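Local coordinates for protein enolase from the environmental genome shotgun sequencing of the Sargasso Sea (PDB 2QGY) that is of unknown function but binds magnesium and belongs to the enolase superfamily, whose members abstract a proton next to a carboxylate as a first step, at residues I18-N23 / S373-D378; F36-I41 / W304-V309. All blocks are in the same frame, centred on the assembly; numbering follows the deposited sequence. Where two conformers were deposited one is given.

Contact 1: I18-N23 / S373-D378; sequences IWITDN and SIYSLD
Ile18, Trp19 and Ile20 pair with Leu377, Ser376 and Tyr375 as antiparallel strands whose short axes run at 178° and approach to 4.7 Å. Ile20 N donates to Tyr375 O at 2.9 Å. The register then slips by one: Ile20 O takes Ile374 N at 3.0 Å and a longer, weak bond from Tyr375 N, and with both residues facing Ile20 this is a classic beta bulge. Beyond it, Thr21 sits against Ser373 and their side chains diverge. On one face Ile18 and Leu377 lie side by side, pointing the same way, with Ile18 CD1 4.0 Å from Leu377 CD2. Ile20 CG2 meets Ile374 CG2, while on the other branch of Ile374 the chi2 of 66° folds CD1 back to the Asp22 carboxylate, Ile374 CD1 lying 3.7 Å from Asp22 OD2. On the face that carries Trp19 and Ser376, the Trp19 ring meets Ser373 OG at its edge, 3.5 Å from Trp19 CD1; this hydroxyl is hydrogen-bonded to Leu369 O, and Trp19 NE1 is held by Ser370 OG. Strand 373-379 is an outermost strand of the four-stranded antiparallel sheet, next to 13-21, with helix 60-74 against the Ile18 and Leu377 face and helix 366-371 against Trp19.

Contact 2: F36-I41 / W304-V309; sequences FIIIKI and WNSMSV
Phe36 lays one face of its ring on the backbone of Ser306. From CB, directed at the 304-309 loop, the ring begins at CG, which lies 4.0 Å from Ser306 CB. On one side of the ring CD1 and CE1 are each 3.4 Å from Ser306 N, and CE1 is equally near Asn305 C. On the other side CD2 and CE2 meet Ser306 CB. At the tip, Phe36 CZ has Ser306 CA at 3.9 Å. Ser306 CB stands over the ring centroid, only 10° off the ring normal, which identifies a CH-pi contact over the face. The loop beneath the ring is shaped by an ST turn: Ser306 OG accepts Ser308 N at 2.9 Å, and Ser308 OG also donates to Ser306 OG at 2.6 Å. Because Glu52 OE1 is hydrogen-bonded to Ser306 OG as well, this buried hydroxyl has three polar partners. The turn leads into helix 309-320 and lies in the enolase C-terminal barrel domain, whereas Phe36 and Ile38 belong to the N-terminal domain, so the contact is a buried piece of the interface between the two. Ile38 continues it: CD1 reaches the hydroxyls of Ser308 and Ser306, and Ile38 CG2 meets Val309 CG2 at 4.1 Å, the two side chains crossing at a slant. Asn305, whose ND2 is hydrogen-bonded to Asp275 OD2, lies with its side chain about 12 Å from the bound magnesium ion.

How the contacts relate
The centres of contacts 1 and 2 lie about 11 Å apart, on the same side of the chain's centre, and are joined through neighbouring strands 13-21 and 37-43 of one antiparallel sheet. Direct links are the probable hydrogen bonds Trp19 N to Ile38 O at 2.9 Å and Thr21 OG1 to Phe36 N at 2.8 Å, with Ile18 CG1 packing on Ile39 CG2. Along the chain the order is 18-23, 36-41, 304-309 and 373-378, so contact 2 is nested within the loop that contact 1 closes. Contact 1 brings the C-terminal strand back to the N-terminal sheet; contact 2 joins that sheet to the barrel domain carrying the magnesium site.

Contact 1: I18-N23 / S373-D378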
loop_
_atom_site.group_PDB
_atom_site.type_symbol
_atom_site.label_atom_id
_atom_site.label_comp_id
_atom_site.label_asym_id
_atom_site.label_seq_id
_atom_site.Cartn_x
_atom_site.Cartn_y
_atom_site.Cartn_z
ATOM N N ILE A 18 -11.167 -15.400 -11.995
ATOM C CA ILE A 18 -10.060 -14.448 -12.174
ATOM C C ILE A 18 -9.149 -15.007 -13.258
ATOM O O ILE A 18 -8.829 -16.209 -13.239
ATOM C CB ILE A 18 -9.239 -14.262 -10.866
ATOM C CG1 ILE A 18 -10.115 -13.789 -9.724
ATOM C CG2 ILE A 18 -8.022 -13.253 -11.098
ATOM C CD1 ILE A 18 -9.389 -13.707 -8.352
ATOM N N TRP A 19 -8.728 -14.145 -14.190
ATOM C CA TRP A 19 -7.670 -14.491 -15.137
ATOM C C TRP A 19 -6.533 -13.533 -14.904
ATOM O O TRP A 19 -6.775 -12.339 -14.703
ATOM C CB TRP A 19 -8.128 -14.260 -16.575
ATOM C CG TRP A 19 -9.247 -15.114 -17.061
ATOM C CD1 TRP A 19 -9.129 -16.230 -17.833
ATOM C CD2 TRP A 19 -10.655 -14.888 -16.884
ATOM N NE1 TRP A 19 -10.376 -16.742 -18.127
ATOM C CE2 TRP A 19 -11.331 -15.939 -17.556
ATOM C CE3 TRP A 19 -11.416 -13.904 -16.224
ATOM C CZ2 TRP A 19 -12.725 -16.037 -17.585
ATOM C CZ3 TRP A 19 -12.816 -14.014 -16.236
ATOM C CH2 TRP A 19 -13.447 -15.057 -16.938
ATOM N N ILE A 20 -5.302 -14.051 -14.927
ATOM C CA ILE A 20 -4.130 -13.183 -15.055
ATOM C C ILE A 20 -3.495 -13.465 -16.408
ATOM O O ILE A 20 -3.035 -14.592 -16.668
ATOM C CB ILE A 20 -3.109 -13.481 -13.940
ATOM C CG1 ILE A 20 -3.768 -13.297 -12.563
ATOM C CG2 ILE A 20 -1.809 -12.652 -14.162
ATOM C CD1 ILE A 20 -2.810 -13.587 -11.385
ATOM N N THR A 21 -3.500 -12.474 -17.295
ATOM C CA THR A 21 -2.981 -12.707 -18.635
ATOM C C THR A 21 -1.444 -12.842 -18.613
ATOM O O THR A 21 -0.766 -12.246 -17.777
ATOM C CB THR A 21 -3.463 -11.654 -19.669
ATOM O OG1 THR A 21 -3.015 -10.333 -19.294
ATOM C CG2 THR A 21 -5.004 -11.657 -19.738
ATOM N N ASP A 22 -0.898 -13.640 -19.526
ATOM C CA ASP A 22 0.552 -13.686 -19.683
ATOM C C ASP A 22 0.983 -12.407 -20.377
ATOM O O ASP A 22 0.164 -11.696 -20.946
ATOM C CB ASP A 22 0.967 -14.879 -20.552
ATOM C CG ASP A 22 2.376 -15.384 -20.224
ATOM O OD1 ASP A 22 3.126 -14.718 -19.463
ATOM O OD2 ASP A 22 2.709 -16.468 -20.731
ATOM N N ASN A 23 2.278 -12.106 -20.346
ATOM C CA ASN A 23 2.791 -11.067 -21.199
ATOM C C ASN A 23 2.689 -11.549 -22.637
ATOM O O ASN A 23 2.937 -12.716 -22.926
ATOM C CB ASN A 23 4.260 -10.764 -20.861
ATOM C CG ASN A 23 4.453 -10.408 -19.398
ATOM O OD1 ASN A 23 4.919 -11.228 -18.600
ATOM N ND2 ASN A 23 4.100 -9.175 -19.040
ATOM N N SER A 373 -4.019 -16.563 -20.867
ATOM C CA SER A 373 -3.723 -16.450 -19.436
ATOM C C SER A 373 -2.690 -17.440 -18.939
ATOM O O SER A 373 -2.620 -18.588 -19.419
ATOM C CB SER A 373 -5.020 -16.558 -18.616
ATOM O OG SER A 373 -5.861 -15.447 -18.940
ATOM N N ILE A 374 -1.879 -16.960 -17.996
ATOM C CA ILE A 374 -0.836 -17.719 -17.321
ATOM C C ILE A 374 -1.396 -18.328 -16.021
ATOM O O ILE A 374 -0.889 -19.339 -15.526
ATOM C CB ILE A 374 0.423 -16.804 -17.049
ATOM C CG1 ILE A 374 1.653 -17.620 -16.612
ATOM C CG2 ILE A 374 0.148 -15.709 -16.040
ATOM C CD1 ILE A 374 2.160 -18.535 -17.710
ATOM N N TYR A 375 -2.457 -17.725 -15.480
ATOM C CA TYR A 375 -3.048 -18.173 -14.220
ATOM C C TYR A 375 -4.533 -17.875 -14.226
ATOM O O TYR A 375 -4.992 -16.920 -14.861
ATOM C CB TYR A 375 -2.369 -17.511 -13.006
ATOM C CG TYR A 375 -0.879 -17.771 -12.913
ATOM C CD1 TYR A 375 -0.373 -19.080 -12.909
ATOM C CD2 TYR A 375 0.033 -16.713 -12.836
ATOM C CE1 TYR A 375 0.995 -19.327 -12.852
ATOM C CE2 TYR A 375 1.408 -16.954 -12.772
ATOM C CZ TYR A 375 1.876 -18.261 -12.782
ATOM O OH TYR A 375 3.230 -18.504 -12.716
ATOM N N SER A 376 -5.296 -18.714 -13.547
ATOM C CA SER A 376 -6.720 -18.467 -13.435
ATOM C C SER A 376 -7.281 -19.133 -12.175
ATOM O O SER A 376 -6.700 -20.079 -11.625
ATOM C CB SER A 376 -7.482 -18.875 -14.709
ATOM O OG SER A 376 -7.493 -20.281 -14.899
ATOM N N LEU A 377 -8.383 -18.594 -11.695
ATOM C CA LEU A 377 -8.968 -19.055 -10.458
ATOM C C LEU A 377 -10.448 -19.120 -10.721
ATOM O O LEU A 377 -10.993 -18.234 -11.376
ATOM C CB LEU A 377 -8.657 -18.023 -9.375
ATOM C CG LEU A 377 -8.503 -18.289 -7.891
ATOM C CD1 LEU A 377 -7.933 -19.692 -7.575
ATOM C CD2 LEU A 377 -7.591 -17.161 -7.330
ATOM N N ASP A 378 -11.086 -20.196 -10.254
ATOM C CA ASP A 378 -12.538 -20.356 -10.339
ATOM C C ASP A 378 -13.048 -20.807 -8.970
ATOM O O ASP A 378 -12.690 -21.896 -8.472
ATOM C CB ASP A 378 -12.927 -21.348 -11.441
ATOM C CG ASP A 378 -14.419 -21.299 -11.796
ATOM O OD1 ASP A 378 -15.231 -20.736 -11.015
ATOM O OD2 ASP A 378 -14.785 -21.835 -12.875
#

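Contact 2: F36-I41 / W304-V309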
loop_
_atom_site.group_PDB
_atom_site.type_symbol
_atom_site.label_atom_id
_atom_site.label_comp_id
_atom_site.label_asym_id
_atom_site.label_seq_id
_atom_site.Cartn_x
_atom_site.Cartn_y
_atom_site.Cartn_z
ATOM N N PHE A 36 -2.436 -8.645 -17.101
ATOM C CA PHE A 36 -3.667 -8.005 -16.613
ATOM C C PHE A 36 -4.379 -8.968 -15.653
ATOM O O PHE A 36 -4.204 -10.174 -15.761
ATOM C CB PHE A 36 -4.582 -7.659 -17.800
ATOM C CG PHE A 36 -3.902 -6.847 -18.879
ATOM C CD1 PHE A 36 -3.316 -5.625 -18.580
ATOM C CD2 PHE A 36 -3.876 -7.292 -20.199
ATOM C CE1 PHE A 36 -2.725 -4.840 -19.600
ATOM C CE2 PHE A 36 -3.294 -6.535 -21.203
ATOM C CZ PHE A 36 -2.708 -5.311 -20.906
ATOM N N ILE A 37 -5.179 -8.414 -14.745
ATOM C CA ILE A 37 -5.959 -9.176 -13.786
ATOM C C ILE A 37 -7.399 -8.768 -14.031
ATOM O O ILE A 37 -7.802 -7.672 -13.689
ATOM C CB ILE A 37 -5.562 -8.827 -12.334
ATOM C CG1 ILE A 37 -4.051 -9.057 -12.134
ATOM C CG2 ILE A 37 -6.472 -9.588 -11.328
ATOM C CD1 ILE A 37 -3.489 -8.497 -10.777
ATOM N N ILE A 38 -8.159 -9.674 -14.621
ATOM C CA ILE A 38 -9.547 -9.401 -14.981
ATOM C C ILE A 38 -10.416 -10.394 -14.218
ATOM O O ILE A 38 -10.062 -11.556 -14.138
ATOM C CB ILE A 38 -9.723 -9.554 -16.478
ATOM C CG1 ILE A 38 -8.886 -8.457 -17.177
ATOM C CG2 ILE A 38 -11.195 -9.419 -16.839
ATOM C CD1 ILE A 38 -8.895 -8.506 -18.667
ATOM N N ILE A 39 -11.511 -9.925 -13.626
ATOM C CA ILE A 39 -12.389 -10.813 -12.850
ATOM C C ILE A 39 -13.819 -10.799 -13.372
ATOM O O ILE A 39 -14.269 -9.833 -13.981
ATOM C CB ILE A 39 -12.364 -10.468 -11.324
ATOM C CG1 ILE A 39 -13.280 -9.278 -10.988
ATOM C CG2 ILE A 39 -10.925 -10.186 -10.858
ATOM C CD1 ILE A 39 -13.406 -9.041 -9.471
ATOM N N LYS A 40 -14.540 -11.892 -13.113
ATOM C CA LYS A 40 -15.964 -11.919 -13.375
ATOM C C LYS A 40 -16.624 -12.502 -12.131
ATOM O O LYS A 40 -16.237 -13.566 -11.666
ATOM C CB LYS A 40 -16.282 -12.798 -14.594
ATOM C CG LYS A 40 -17.730 -12.639 -14.995
ATOM C CD LYS A 40 -18.138 -13.559 -16.171
ATOM C CE LYS A 40 -18.570 -14.923 -15.710
ATOM N NZ LYS A 40 -18.975 -15.720 -16.936
ATOM N N ILE A 41 -17.605 -11.782 -11.610
ATOM C CA ILE A 41 -18.384 -12.185 -10.435
ATOM C C ILE A 41 -19.784 -12.481 -10.962
ATOM O O ILE A 41 -20.302 -11.723 -11.779
ATOM C CB ILE A 41 -18.433 -11.036 -9.400
ATOM C CG1 ILE A 41 -17.062 -10.897 -8.692
ATOM C CG2 ILE A 41 -19.566 -11.253 -8.389
ATOM C CD1 ILE A 41 -17.000 -9.822 -7.615
ATOM N N TRP A 304 -2.987 2.218 -17.057
ATOM C CA TRP A 304 -2.033 1.252 -17.560
ATOM C C TRP A 304 -2.589 -0.129 -17.186
ATOM O O TRP A 304 -2.188 -0.768 -16.207
ATOM C CB TRP A 304 -0.615 1.517 -17.035
ATOM C CG TRP A 304 0.425 0.632 -17.669
ATOM C CD1 TRP A 304 0.497 0.240 -18.970
ATOM C CD2 TRP A 304 1.500 -0.020 -16.994
ATOM N NE1 TRP A 304 1.571 -0.604 -19.162
ATOM C CE2 TRP A 304 2.218 -0.761 -17.968
ATOM C CE3 TRP A 304 1.941 -0.031 -15.667
ATOM C CZ2 TRP A 304 3.357 -1.515 -17.650
ATOM C CZ3 TRP A 304 3.091 -0.778 -15.347
ATOM C CH2 TRP A 304 3.767 -1.518 -16.340
ATOM N N ASN A 305 -3.546 -0.560 -17.995
ATOM C CA ASN A 305 -4.397 -1.738 -17.724
ATOM C C ASN A 305 -4.804 -2.240 -19.104
ATOM O O ASN A 305 -4.363 -1.692 -20.139
ATOM C CB ASN A 305 -5.680 -1.314 -17.004
ATOM C CG ASN A 305 -5.435 -0.770 -15.593
ATOM O OD1 ASN A 305 -4.899 -1.464 -14.729
ATOM N ND2 ASN A 305 -5.883 0.434 -15.347
ATOM N N SER A 306 -5.650 -3.268 -19.157
ATOM C CA SER A 306 -6.201 -3.645 -20.479
ATOM C C SER A 306 -7.081 -2.541 -21.021
ATOM O O SER A 306 -7.585 -1.719 -20.274
ATOM C CB SER A 306 -7.011 -4.917 -20.409
ATOM O OG SER A 306 -8.383 -4.632 -20.149
ATOM N N MET A 307 -7.282 -2.539 -22.336
ATOM C CA MET A 307 -8.188 -1.564 -22.932
ATOM C C MET A 307 -9.611 -2.125 -23.011
ATOM O O MET A 307 -10.437 -1.643 -23.807
ATOM C CB MET A 307 -7.675 -1.052 -24.310
ATOM C CG MET A 307 -6.378 -0.162 -24.294
ATOM S SD MET A 307 -6.632 1.429 -23.466
ATOM C CE MET A 307 -5.916 1.080 -21.851
ATOM N N SER A 308 -9.909 -3.118 -22.162
ATOM C CA SER A 308 -11.233 -3.700 -22.070
ATOM C C SER A 308 -11.957 -3.168 -20.829
ATOM O O SER A 308 -12.509 -2.059 -20.873
ATOM C CB SER A 308 -11.163 -5.249 -22.125
ATOM O OG SER A 308 -10.495 -5.857 -21.007
ATOM N N VAL A 309 -11.919 -3.909 -19.729
ATOM C CA VAL A 309 -12.745 -3.595 -18.529
ATOM C C VAL A 309 -12.317 -2.266 -17.867
ATOM O O VAL A 309 -13.140 -1.363 -17.669
ATOM C CB VAL A 309 -12.730 -4.767 -17.489
ATOM C CG1 VAL A 309 -13.592 -4.444 -16.309
ATOM C CG2 VAL A 309 -13.235 -6.078 -18.138
#